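Local coordinates for periplasmic binding protein (Veillonella parvula, PDB 4MO9) that is a TroA-like periplasmic solute-binding protein that probably captures a ligand, perhaps an iron-siderophore, for uptake by an ABC transporter, at residues A174-K179 with D353-F358. Numbering follows the deposited sequence.
Sequences AAEISK and DKFLPF
The backbones of 174-179, on helix 171-194, and 353-358, on helix 344-355 and the chain after it, come nearest at I177 and F355, whose CA atoms lie 7.9 Å apart. No hydrogen bond joins the two segments. The contact rests on the ring of F355, which reaches across to the helix. I177 lies over one face of this ring. Its CG1 sits 3.6 Å from the ring centroid and 10° off the ring normal, a CH-pi contact almost directly above the centre. The first torsion of I177 (chi1 -66°) sets CG1 anti to the carbonyl carbon and brings that branch over the ring. The opposite face is covered from within its own segment by CB of K354, so the ring is held between two aliphatic groups. E176 meets the ring edge instead: its OE1 lies near the ring plane, 3.9 Å from CE1 of F355. The carboxylate is turned 42° from the ring. E176 OE1 also stands 5.0 Å from NZ of K354, an opposite charge that may steady it without direct contact. With F355 cut back to an alanine, I177 CG1 would probably lose the ring face it packs on and border a gap. F351 packs edge-to-face on F355 and also touches I177, while A57 of helix 52-59 adjoins both residues. The cluster of I177, F355, F351 and A57 joins helix 344-355 to the long helix 171-194. In the TroA-like fold, such a long helix spans the two lobes as a rather rigid backbone of the binding protein.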
ATOM      1  N   ALA A 174      -3.662  14.615 -12.169  1.00 31.46           N
ATOM      2  CA  ALA A 174      -4.483  13.753 -11.328  1.00 32.68           C
ATOM      3  C   ALA A 174      -5.383  12.890 -12.216  1.00 31.23           C
ATOM      4  O   ALA A 174      -5.545  11.702 -11.962  1.00 26.81           O
ATOM      5  CB  ALA A 174      -5.319  14.596 -10.351  1.00 32.61           C
ATOM      6  N   ALA A 175      -5.970  13.495 -13.257  1.00 32.67           N
ATOM      7  CA  ALA A 175      -6.785  12.733 -14.214  1.00 33.29           C
ATOM      8  C   ALA A 175      -5.994  11.604 -14.904  1.00 32.83           C
ATOM      9  O   ALA A 175      -6.521  10.504 -15.108  1.00 32.20           O
ATOM     10  CB  ALA A 175      -7.433  13.672 -15.254  1.00 32.98           C
ATOM     11  N   GLU A 176      -4.738  11.862 -15.261  1.00 32.62           N
ATOM     12  CA  GLU A 176      -3.909  10.820 -15.869  1.00 36.09           C
ATOM     13  C   GLU A 176      -3.675   9.680 -14.891  1.00 32.64           C
ATOM     14  O   GLU A 176      -3.701   8.512 -15.271  1.00 30.81           O
ATOM     15  CB  GLU A 176      -2.550  11.372 -16.268  1.00 44.18           C
ATOM     16  CG  GLU A 176      -2.579  12.526 -17.247  1.00 53.48           C
ATOM     17  CD  GLU A 176      -1.216  13.185 -17.358  1.00 64.64           C
ATOM     18  OE1 GLU A 176      -0.205  12.464 -17.172  1.00 67.44           O
ATOM     19  OE2 GLU A 176      -1.158  14.412 -17.614  1.00 68.81           O
ATOM     20  N   ILE A 177      -3.416  10.025 -13.635  1.00 29.01           N
ATOM     21  CA  ILE A 177      -3.115   9.009 -12.629  1.00 27.16           C
ATOM     22  C   ILE A 177      -4.358   8.168 -12.352  1.00 30.04           C
ATOM     23  O   ILE A 177      -4.269   6.940 -12.236  1.00 32.83           O
ATOM     24  CB  ILE A 177      -2.578   9.648 -11.328  1.00 27.30           C
ATOM     25  CG1 ILE A 177      -1.218  10.308 -11.603  1.00 29.46           C
ATOM     26  CG2 ILE A 177      -2.451   8.616 -10.215  1.00 28.26           C
ATOM     27  CD1 ILE A 177      -0.729  11.223 -10.449  1.00 33.58           C
ATOM     28  N   SER A 178      -5.509   8.830 -12.258  1.00 28.76           N
ATOM     29  CA  SER A 178      -6.788   8.158 -12.038  1.00 27.21           C
ATOM     30  C   SER A 178      -7.132   7.209 -13.184  1.00 27.93           C
ATOM     31  O   SER A 178      -7.634   6.097 -12.962  1.00 30.14           O
ATOM     32  CB  SER A 178      -7.901   9.197 -11.884  1.00 29.24           C
ATOM     33  OG  SER A 178      -9.120   8.557 -11.547  1.00 30.17           O
ATOM     34  N   LYS A 179      -6.866   7.635 -14.413  1.00 30.42           N
ATOM     35  CA  LYS A 179      -7.161   6.788 -15.566  1.00 31.10           C
ATOM     36  C   LYS A 179      -6.191   5.620 -15.638  1.00 29.03           C
ATOM     37  O   LYS A 179      -6.583   4.501 -15.987  1.00 30.39           O
ATOM     38  CB  LYS A 179      -7.150   7.604 -16.865  1.00 30.48           C
ATOM     39  CG  LYS A 179      -8.353   8.538 -16.997  1.00 33.95           C
ATOM     40  CD  LYS A 179      -8.246   9.375 -18.255  1.00 41.09           C
ATOM     41  CE  LYS A 179      -9.436  10.329 -18.377  1.00 45.55           C
ATOM     42  NZ  LYS A 179      -9.334  11.114 -19.632  1.00 51.64           N
ATOM     43  N   ASP A 353       7.998   5.134 -13.738  1.00 35.56           N
ATOM     44  CA  ASP A 353       8.530   5.795 -14.938  1.00 38.35           C
ATOM     45  C   ASP A 353       7.697   7.017 -15.337  1.00 36.75           C
ATOM     46  O   ASP A 353       8.239   8.079 -15.646  1.00 37.07           O
ATOM     47  CB  ASP A 353       8.583   4.821 -16.123  1.00 39.53           C
ATOM     48  CG  ASP A 353       9.705   3.789 -16.007  1.00 42.03           C
ATOM     49  OD1 ASP A 353      10.645   3.983 -15.202  1.00 41.95           O
ATOM     50  OD2 ASP A 353       9.641   2.779 -16.740  1.00 41.05           O
ATOM     51  N   LYS A 354       6.376   6.860 -15.316  1.00 35.88           N
ATOM     52  CA  LYS A 354       5.461   7.914 -15.758  1.00 36.42           C
ATOM     53  C   LYS A 354       5.290   9.079 -14.786  1.00 35.01           C
ATOM     54  O   LYS A 354       5.231  10.236 -15.222  1.00 32.72           O
ATOM     55  CB  LYS A 354       4.078   7.338 -16.086  1.00 39.87           C
ATOM     56  CG  LYS A 354       3.953   6.730 -17.478  1.00 47.76           C
ATOM     57  CD  LYS A 354       2.586   6.064 -17.683  1.00 50.73           C
ATOM     58  CE  LYS A 354       1.438   7.073 -17.612  1.00 51.90           C
ATOM     59  NZ  LYS A 354       1.404   8.005 -18.777  1.00 51.87           N
ATOM     60  N   PHE A 355       5.203   8.790 -13.485  1.00 33.32           N
ATOM     61  CA  PHE A 355       4.752   9.804 -12.513  1.00 34.36           C
ATOM     62  C   PHE A 355       5.736  10.168 -11.400  1.00 35.89           C
ATOM     63  O   PHE A 355       5.770  11.318 -10.959  1.00 33.71           O
ATOM     64  CB  PHE A 355       3.447   9.357 -11.855  1.00 30.31           C
ATOM     65  CG  PHE A 355       2.347   9.066 -12.830  1.00 32.47           C
ATOM     66  CD1 PHE A 355       1.881  10.057 -13.683  1.00 31.06           C
ATOM     67  CD2 PHE A 355       1.766   7.804 -12.883  1.00 33.80           C
ATOM     68  CE1 PHE A 355       0.860   9.794 -14.585  1.00 30.94           C
ATOM     69  CE2 PHE A 355       0.736   7.537 -13.781  1.00 34.25           C
ATOM     70  CZ  PHE A 355       0.288   8.535 -14.632  1.00 29.64           C
ATOM     71  N   LEU A 356       6.516   9.193 -10.933  1.00 32.96           N
ATOM     72  CA  LEU A 356       7.339   9.410  -9.743  1.00 31.10           C
ATOM     73  C   LEU A 356       8.719  10.002 -10.053  1.00 32.12           C
ATOM     74  O   LEU A 356       9.340   9.680 -11.065  1.00 33.64           O
ATOM     75  CB  LEU A 356       7.456   8.118  -8.918  1.00 29.43           C
ATOM     76  CG  LEU A 356       6.152   7.676  -8.246  1.00 28.78           C
ATOM     77  CD1 LEU A 356       6.297   6.321  -7.537  1.00 30.02           C
ATOM     78  CD2 LEU A 356       5.673   8.731  -7.256  1.00 28.73           C
ATOM     79  N   PRO A 357       9.192  10.896  -9.176  1.00 31.37           N
ATOM     80  CA  PRO A 357      10.528  11.481  -9.309  1.00 33.30           C
ATOM     81  C   PRO A 357      11.618  10.549  -8.765  1.00 35.20           C
ATOM     82  O   PRO A 357      12.780  10.958  -8.694  1.00 40.61           O
ATOM     83  CB  PRO A 357      10.440  12.728  -8.436  1.00 31.92           C
ATOM     84  CG  PRO A 357       9.474  12.357  -7.357  1.00 30.63           C
ATOM     85  CD  PRO A 357       8.464  11.430  -8.008  1.00 31.28           C
ATOM     86  N   PHE A 358      11.250   9.334  -8.383  1.00 32.86           N
ATOM     87  CA  PHE A 358      12.216   8.370  -7.847  1.00 36.41           C
ATOM     88  C   PHE A 358      12.407   7.240  -8.857  1.00 37.56           C
ATOM     89  O   PHE A 358      11.439   6.822  -9.502  1.00 39.19           O
ATOM     90  CB  PHE A 358      11.714   7.805  -6.510  1.00 35.40           C
ATOM     91  CG  PHE A 358      11.191   8.860  -5.560  1.00 37.22           C
ATOM     92  CD1 PHE A 358      12.048   9.805  -5.010  1.00 36.84           C
ATOM     93  CD2 PHE A 358       9.849   8.896  -5.211  1.00 36.99           C
ATOM     94  CE1 PHE A 358      11.569  10.779  -4.138  1.00 37.54           C
ATOM     95  CE2 PHE A 358       9.359   9.863  -4.343  1.00 37.20           C
ATOM     96  CZ  PHE A 358      10.223  10.808  -3.805  1.00 38.78           C
TER